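Local coordinates for glutathione S-transferase (PDB 4E8H), which probably transfers glutathione onto electrophilic compounds as a homodimeric glutathione transferase, and is captured here with glutathione bound, at residues Q75-V79 with N80-K84; L88-N92 with P93-A97; K132-K135 with F136-A139. All blocks are in the same frame, centred on the assembly; numbering follows the deposited sequence.

Interaction 1 of 3, residues Q75-V79 with N80-K84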
loop_
_atom_site.group_PDB
_atom_site.type_symbol
_atom_site.label_atom_id
_atom_site.label_comp_id
_atom_site.label_asym_id
_atom_site.label_seq_id
_atom_site.Cartn_x
_atom_site.Cartn_y
_atom_site.Cartn_z
ATOM N N GLN B 75 8.138 8.292 -1.869
ATOM C CA GLN B 75 7.691 9.482 -1.141
ATOM C C GLN B 75 8.164 9.492 0.306
ATOM O O GLN B 75 8.762 10.470 0.766
ATOM C CB GLN B 75 6.170 9.552 -1.127
ATOM C CG GLN B 75 5.527 10.103 -2.366
ATOM C CD GLN B 75 4.036 10.237 -2.179
ATOM O OE1 GLN B 75 3.305 9.245 -2.174
ATOM N NE2 GLN B 75 3.573 11.468 -1.996
ATOM N N THR B 76 7.876 8.407 1.020
ATOM C CA THR B 76 8.208 8.311 2.436
ATOM C C THR B 76 9.721 8.258 2.657
ATOM O O THR B 76 10.227 8.847 3.616
ATOM C CB THR B 76 7.509 7.115 3.124
ATOM O OG1 THR B 76 7.822 5.903 2.428
ATOM C CG2 THR B 76 5.996 7.313 3.140
ATOM N N TYR B 77 10.436 7.574 1.760
ATOM C CA TYR B 77 11.904 7.544 1.799
ATOM C C TYR B 77 12.531 8.934 1.669
ATOM O O TYR B 77 13.471 9.259 2.398
ATOM C CB TYR B 77 12.486 6.614 0.722
ATOM C CG TYR B 77 13.986 6.780 0.539
ATOM C CD1 TYR B 77 14.878 6.362 1.528
ATOM C CD2 TYR B 77 14.511 7.373 -0.612
ATOM C CE1 TYR B 77 16.255 6.523 1.375
ATOM C CE2 TYR B 77 15.889 7.539 -0.774
ATOM C CZ TYR B 77 16.753 7.108 0.222
ATOM O OH TYR B 77 18.114 7.263 0.069
ATOM N N LEU B 78 12.023 9.742 0.739
ATOM C CA LEU B 78 12.563 11.084 0.531
ATOM C C LEU B 78 12.406 11.945 1.785
ATOM O O LEU B 78 13.308 12.712 2.130
ATOM C CB LEU B 78 11.939 11.759 -0.699
ATOM C CG LEU B 78 12.152 11.112 -2.076
ATOM C CD1 LEU B 78 11.452 11.915 -3.165
ATOM C CD2 LEU B 78 13.631 10.929 -2.416
ATOM N N VAL B 79 11.278 11.794 2.479
ATOM C CA VAL B 79 11.083 12.494 3.750
ATOM C C VAL B 79 11.975 11.923 4.867
ATOM O O VAL B 79 12.654 12.688 5.554
ATOM C CB VAL B 79 9.592 12.554 4.185
ATOM C CG1 VAL B 79 9.436 13.383 5.463
ATOM C CG2 VAL B 79 8.731 13.149 3.076
ATOM N N ASN B 80 11.988 10.597 5.035
ATOM C CA ASN B 80 12.824 9.954 6.065
ATOM C C ASN B 80 14.305 10.300 5.939
ATOM O O ASN B 80 14.978 10.550 6.939
ATOM C CB ASN B 80 12.664 8.425 6.055
ATOM C CG ASN B 80 11.308 7.963 6.564
ATOM O OD1 ASN B 80 10.618 8.678 7.294
ATOM N ND2 ASN B 80 10.924 6.749 6.183
ATOM N N ALA B 81 14.800 10.317 4.704
ATOM C CA ALA B 81 16.217 10.543 4.445
ATOM C C ALA B 81 16.608 12.013 4.287
ATOM O O ALA B 81 17.708 12.399 4.690
ATOM C CB ALA B 81 16.668 9.744 3.226
ATOM N N TYR B 82 15.725 12.829 3.712
ATOM C CA TYR B 82 16.131 14.170 3.271
ATOM C C TYR B 82 15.262 15.348 3.700
ATOM O O TYR B 82 15.561 16.494 3.348
ATOM C CB TYR B 82 16.314 14.189 1.749
ATOM C CG TYR B 82 17.345 13.204 1.258
ATOM C CD1 TYR B 82 18.666 13.264 1.708
ATOM C CD2 TYR B 82 17.005 12.210 0.344
ATOM C CE1 TYR B 82 19.618 12.357 1.264
ATOM C CE2 TYR B 82 17.950 11.300 -0.109
ATOM C CZ TYR B 82 19.255 11.379 0.354
ATOM O OH TYR B 82 20.194 10.480 -0.092
ATOM N N GLY B 83 14.200 15.080 4.454
ATOM C CA GLY B 83 13.361 16.149 4.985
ATOM C C GLY B 83 14.155 17.051 5.915
ATOM O O GLY B 83 14.960 16.567 6.714
ATOM N N LYS B 84 13.945 18.361 5.801
ATOM C CA LYS B 84 14.589 19.320 6.705
ATOM C C LYS B 84 13.946 19.192 8.078
ATOM O O LYS B 84 14.538 19.541 9.104
ATOM C CB LYS B 84 14.466 20.754 6.178
ATOM C CG LYS B 84 14.811 20.920 4.703
ATOM C CD LYS B 84 16.121 20.227 4.338
ATOM C CE LYS B 84 16.289 20.166 2.844
ATOM N NZ LYS B 84 16.658 21.500 2.281
#
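Tyr77 meets the methyl of Ala81, one helical turn further on, obliquely. Its CB points off from 80-84, but with CG anti to the backbone N (chi1 168°) the ring leans forward along the helix, toward Ala81 and Tyr82. CD1 is the first ring atom to approach the Ala81 methyl. CE1 comes closest, 3.7 Å from Ala81 CB, and CZ follows at 4.0 Å from the same carbon. The methyl lies 4.2 Å from the ring centroid and 29° off its normal, an off-centre CH-pi contact. At the tip, Tyr77 OH stands 3.8 Å from Tyr82 OH; both hydroxyls bond to Asp63 OD2, so one carboxylate oxygen gathers them. Tyr77 OH also has a weak bond to Arg94 NE of the second subunit.

Beneath the side chains run four i to i+4 bonds. Asn80 N to Thr76 O measures 2.9 Å, whereas Tyr82 N meets Leu78 O at a bent 137°, with the donor above the carbonyl plane. Gly83 N still bonds Val79 O at 3.1 Å, although Gly83 has already left helical geometry. This is the C-terminal end of helix 71-82 in the thioredoxin-like domain, its Tyr77 side packed on Ala97 of the second subunit.

Interaction 2 of 3, residues L88-N92 with P93-A97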
loop_
_atom_site.group_PDB
_atom_site.type_symbol
_atom_site.label_atom_id
_atom_site.label_comp_id
_atom_site.label_asym_id
_atom_site.label_seq_id
_atom_site.Cartn_x
_atom_site.Cartn_y
_atom_site.Cartn_z
ATOM N N LEU B 88 6.026 16.527 6.764
ATOM C CA LEU B 88 5.341 15.800 5.690
ATOM C C LEU B 88 5.089 14.328 6.022
ATOM O O LEU B 88 4.321 13.654 5.331
ATOM C CB LEU B 88 6.143 15.874 4.383
ATOM C CG LEU B 88 5.951 16.978 3.335
ATOM C CD1 LEU B 88 6.640 16.546 2.028
ATOM C CD2 LEU B 88 4.482 17.301 3.076
ATOM N N TYR B 89 5.754 13.831 7.063
ATOM C CA TYR B 89 5.684 12.421 7.444
ATOM C C TYR B 89 6.287 12.256 8.844
ATOM O O TYR B 89 7.384 11.709 8.986
ATOM C CB TYR B 89 6.423 11.563 6.402
ATOM C CG TYR B 89 6.204 10.064 6.492
ATOM C CD1 TYR B 89 4.918 9.520 6.486
ATOM C CD2 TYR B 89 7.288 9.187 6.549
ATOM C CE1 TYR B 89 4.718 8.139 6.560
ATOM C CE2 TYR B 89 7.098 7.807 6.618
ATOM C CZ TYR B 89 5.813 7.291 6.627
ATOM O OH TYR B 89 5.621 5.929 6.695
ATOM N N PRO B 90 5.575 12.752 9.882
ATOM C CA PRO B 90 6.100 12.820 11.251
ATOM C C PRO B 90 6.479 11.469 11.835
ATOM O O PRO B 90 5.946 10.435 11.422
ATOM C CB PRO B 90 4.942 13.439 12.047
ATOM C CG PRO B 90 3.737 13.240 11.201
ATOM C CD PRO B 90 4.230 13.347 9.801
ATOM N N LYS B 91 7.394 11.492 12.796
ATOM C CA LYS B 91 7.943 10.264 13.357
ATOM C C LYS B 91 7.140 9.727 14.534
ATOM O O LYS B 91 7.259 8.547 14.880
ATOM C CB LYS B 91 9.419 10.445 13.710
ATOM C CG LYS B 91 10.291 10.489 12.466
ATOM C CD LYS B 91 11.762 10.664 12.803
ATOM C CE LYS B 91 12.556 10.721 11.503
ATOM N NZ LYS B 91 14.013 10.530 11.732
ATOM N N ASN B 92 6.327 10.595 15.136
ATOM C CA ASN B 92 5.361 10.192 16.151
ATOM C C ASN B 92 4.574 8.990 15.640
ATOM O O ASN B 92 3.938 9.080 14.588
ATOM C CB ASN B 92 4.404 11.345 16.461
ATOM C CG ASN B 92 3.316 10.953 17.439
ATOM O OD1 ASN B 92 2.179 10.684 17.047
ATOM N ND2 ASN B 92 3.660 10.908 18.721
ATOM N N PRO B 93 4.632 7.857 16.368
ATOM C CA PRO B 93 4.007 6.624 15.884
ATOM C C PRO B 93 2.526 6.741 15.510
ATOM O O PRO B 93 2.111 6.155 14.508
ATOM C CB PRO B 93 4.204 5.653 17.052
ATOM C CG PRO B 93 5.471 6.112 17.683
ATOM C CD PRO B 93 5.423 7.616 17.592
ATOM N N ARG B 94 1.748 7.491 16.293
ATOM C CA ARG B 94 0.314 7.648 16.027
ATOM C C ARG B 94 0.041 8.488 14.772
ATOM O O ARG B 94 -0.756 8.085 13.922
ATOM C CB ARG B 94 -0.440 8.170 17.263
ATOM C CG ARG B 94 -0.444 7.163 18.420
ATOM C CD ARG B 94 -1.476 7.452 19.511
ATOM N NE ARG B 94 -1.548 6.332 20.457
ATOM C CZ ARG B 94 -2.385 6.247 21.490
ATOM N NH1 ARG B 94 -3.251 7.221 21.748
ATOM N NH2 ARG B 94 -2.356 5.176 22.273
ATOM N N GLN B 95 0.715 9.630 14.648
ATOM C CA GLN B 95 0.595 10.465 13.451
ATOM C C GLN B 95 1.121 9.759 12.199
ATOM O O GLN B 95 0.526 9.873 11.126
ATOM C CB GLN B 95 1.286 11.816 13.648
ATOM C CG GLN B 95 0.495 12.797 14.510
ATOM C CD GLN B 95 1.259 14.077 14.810
ATOM O OE1 GLN B 95 2.488 14.114 14.744
ATOM N NE2 GLN B 95 0.531 15.134 15.152
ATOM N N ARG B 96 2.224 9.025 12.343
ATOM C CA ARG B 96 2.773 8.232 11.243
ATOM C C ARG B 96 1.805 7.126 10.816
ATOM O O ARG B 96 1.636 6.879 9.620
ATOM C CB ARG B 96 4.128 7.636 11.629
ATOM C CG ARG B 96 4.828 6.877 10.506
ATOM C CD ARG B 96 6.262 6.583 10.882
ATOM N NE ARG B 96 7.097 7.777 10.767
ATOM C CZ ARG B 96 8.130 7.897 9.938
ATOM N NH1 ARG B 96 8.485 6.887 9.153
ATOM N NH2 ARG B 96 8.823 9.027 9.907
ATOM N N ALA B 97 1.174 6.477 11.794
ATOM C CA ALA B 97 0.220 5.391 11.539
ATOM C C ALA B 97 -0.991 5.831 10.715
ATOM O O ALA B 97 -1.418 5.113 9.807
ATOM C CB ALA B 97 -0.232 4.756 12.847
#
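Arg96 lays its side chain across Tyr89 at about a right angle, beside the N-cap at which helix 93-124 begins. The two flat groups are inclined rather than stacked, with planes 47° apart. Arg96 NE sits over one ring face, displaced toward the rim, and Tyr89 CE2 comes within 3.0 Å of Arg96 NH1, a tight approach. A bend at chi3 (-76°) in the arginine turns the guanidinium back toward the loop, where NE donates to Pro90 O at 3.0 Å. The bond is not straight, and the carbonyl oxygen lies somewhat off the guanidinium plane. Lys91 runs alongside Arg96, pointing the same way, and its CG is 3.3 Å from Arg96 NH2. The arginine is thus bordered by ring, carbonyl and aliphatic chain.

Its outer nitrogens look further afield. NH2 probably donates to Asn80 OD1 of helix 71-82, and NH1 lies close to NH1 of Arg96 in the second subunit, a meeting of like charges at the interface. Tyr89 OH bonds Asp100 OD1, one turn beyond Arg96 on helix 93-124.

Pro90 and Gln95 cross at about a right angle as well. The proline CG packs 3.7 Å from Gln95 CB, while its CB is 3.7 Å from Gln95 OE1. Pro93 opens the helix in its first turn, where a residue without an N-H loses no helical bond. Asn92 backbone O accepts from Arg96 N at 2.8 Å, already the i to i+4 pattern of the helix. The cap itself is made by the Asn92 side chain: with CG anti to the backbone N, the amide oxygen folds over the first turn, and Asn92 OD1 accepts from Gln95 N at 3.0 Å along a nearly straight N-H line of 168°.

Interaction 3 of 3, residues K132-K135 with F136-A139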
loop_
_atom_site.group_PDB
_atom_site.type_symbol
_atom_site.label_atom_id
_atom_site.label_comp_id
_atom_site.label_asym_id
_atom_site.label_seq_id
_atom_site.Cartn_x
_atom_site.Cartn_y
_atom_site.Cartn_z
ATOM N N LYS B 132 -18.554 -0.089 -11.950
ATOM C CA LYS B 132 -17.197 0.277 -11.553
ATOM C C LYS B 132 -17.166 1.692 -10.980
ATOM O O LYS B 132 -16.417 1.969 -10.040
ATOM C CB LYS B 132 -16.237 0.152 -12.739
ATOM C CG LYS B 132 -16.063 -1.271 -13.251
ATOM C CD LYS B 132 -15.400 -1.291 -14.619
ATOM C CE LYS B 132 -15.354 -2.696 -15.202
ATOM N NZ LYS B 132 -14.377 -3.574 -14.501
ATOM N N ALA B 133 -17.985 2.575 -11.548
ATOM C CA ALA B 133 -18.153 3.927 -11.023
ATOM C C ALA B 133 -18.685 3.898 -9.593
ATOM O O ALA B 133 -18.171 4.607 -8.729
ATOM C CB ALA B 133 -19.068 4.735 -11.917
ATOM N N ASP B 134 -19.698 3.065 -9.346
ATOM C CA ASP B 134 -20.278 2.918 -8.006
ATOM C C ASP B 134 -19.218 2.616 -6.947
ATOM O O ASP B 134 -19.234 3.207 -5.865
ATOM C CB ASP B 134 -21.357 1.831 -7.988
ATOM C CG ASP B 134 -22.650 2.269 -8.657
ATOM O OD1 ASP B 134 -22.778 3.457 -9.021
ATOM O OD2 ASP B 134 -23.540 1.410 -8.823
ATOM N N LYS B 135 -18.302 1.701 -7.268
ATOM C CA LYS B 135 -17.187 1.360 -6.378
ATOM C C LYS B 135 -16.284 2.558 -6.112
ATOM O O LYS B 135 -15.905 2.805 -4.966
ATOM C CB LYS B 135 -16.359 0.200 -6.943
ATOM C CG LYS B 135 -17.129 -1.104 -7.146
ATOM C CD LYS B 135 -17.813 -1.595 -5.868
ATOM C CE LYS B 135 -16.862 -2.374 -4.970
ATOM N NZ LYS B 135 -17.635 -3.269 -4.027
ATOM N N PHE B 136 -15.941 3.293 -7.168
ATOM C CA PHE B 136 -15.112 4.488 -7.032
ATOM C C PHE B 136 -15.809 5.566 -6.204
ATOM O O PHE B 136 -15.199 6.160 -5.313
ATOM C CB PHE B 136 -14.700 5.044 -8.400
ATOM C CG PHE B 136 -13.788 6.237 -8.313
ATOM C CD1 PHE B 136 -12.498 6.103 -7.806
ATOM C CD2 PHE B 136 -14.219 7.496 -8.723
ATOM C CE1 PHE B 136 -11.648 7.204 -7.711
ATOM C CE2 PHE B 136 -13.375 8.604 -8.636
ATOM C CZ PHE B 136 -12.086 8.455 -8.128
ATOM N N ASP B 137 -17.087 5.801 -6.503
ATOM C CA ASP B 137 -17.916 6.775 -5.787
ATOM C C ASP B 137 -17.999 6.472 -4.291
ATOM O O ASP B 137 -18.004 7.390 -3.465
ATOM C CB ASP B 137 -19.332 6.814 -6.377
ATOM C CG ASP B 137 -19.357 7.199 -7.851
ATOM O OD1 ASP B 137 -18.392 7.823 -8.341
ATOM O OD2 ASP B 137 -20.359 6.873 -8.522
ATOM N N GLU B 138 -18.074 5.183 -3.957
ATOM C CA GLU B 138 -18.083 4.718 -2.570
ATOM C C GLU B 138 -16.804 5.142 -1.847
ATOM O O GLU B 138 -16.851 5.567 -0.691
ATOM C CB GLU B 138 -18.252 3.192 -2.514
ATOM C CG GLU B 138 -18.423 2.619 -1.101
ATOM C CD GLU B 138 -18.388 1.094 -1.053
ATOM O OE1 GLU B 138 -17.634 0.475 -1.836
ATOM O OE2 GLU B 138 -19.109 0.515 -0.215
ATOM N N ALA B 139 -15.672 5.027 -2.543
ATOM C CA ALA B 139 -14.371 5.432 -2.010
ATOM C C ALA B 139 -14.257 6.947 -1.835
ATOM O O ALA B 139 -13.621 7.415 -0.887
ATOM C CB ALA B 139 -13.248 4.909 -2.897
HETATM O O HOH W 1 -16.590 -2.021 -1.449
HETATM O O HOH W 2 -19.984 -1.555 -3.122
#
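Lys135 and Glu138 are linked through water rather than by direct pairing. Lys135 NZ lies 4.3 Å from Glu138 OE1, beyond a salt bridge. One water accepts from Lys135 NZ at 3.0 Å and donates to Glu138 OE1 at 2.7 Å; a second water also accepts from NZ, but its bond to OE1 is weak. The lysine chain is bent at chi2 (-56°) and chi3, and its ammonium stands out from the helix within range of the bridging waters, while the glutamate runs out extended. Glu138 OE1 finds its direct charged partner in Arg113 of helix 93-124, and the same arginine bonds Lys135 O.

The backbone bonds are those of a continuous helix. Asp137 N to Ala133 O is short at 2.7 Å and almost straight (171°). Ala139 N to Lys135 O is longer, at 3.3 Å, with the carbonyl oxygen also serving Arg113.

Among like groups, Asp137 turns its carboxylate back along the helix, so that OD1 and OD2 each lie 3.2 Å from Ala133 O, acceptor against acceptor. Asp134 OD1 is 4.2 Å from Asp137 OD2. Tyr177 bonds Asp137 OD1, and Gln130 bonds Asp134 OD1.

Apolar packing belongs to the inner side of the helix, where Phe136 presses on Leu110 and Tyr114 of helix 93-124 and Ala133 on Leu117. The helix is therefore amphipathic in its contacts. The clustered acceptors may somewhat raise the proton affinity of Asp137, which the bond from Tyr177 would probably offset, whereas Arg113 and the hydrated lysine should favour a charged Glu138.

Overall arrangement
The three contacts follow one another along the chain; each is local, so none nests within or crosses another. Interaction 1 covers the last two turns of helix 71-82 and its exit, in the thioredoxin-like domain. A short connection then leads into interaction 2, which turns the chain into helix 93-124. These two touch, with centres 13 Å apart: Thr76 CG2 lies 3.5 Å from Tyr89 CZ. Both also meet the second subunit. Helix 93-124 then passes to helix 130-146, home of interaction 3, which lies across the chain's centre from interaction 1, centres 32 Å apart, and packs against helix 93-124 within the all-helical domain.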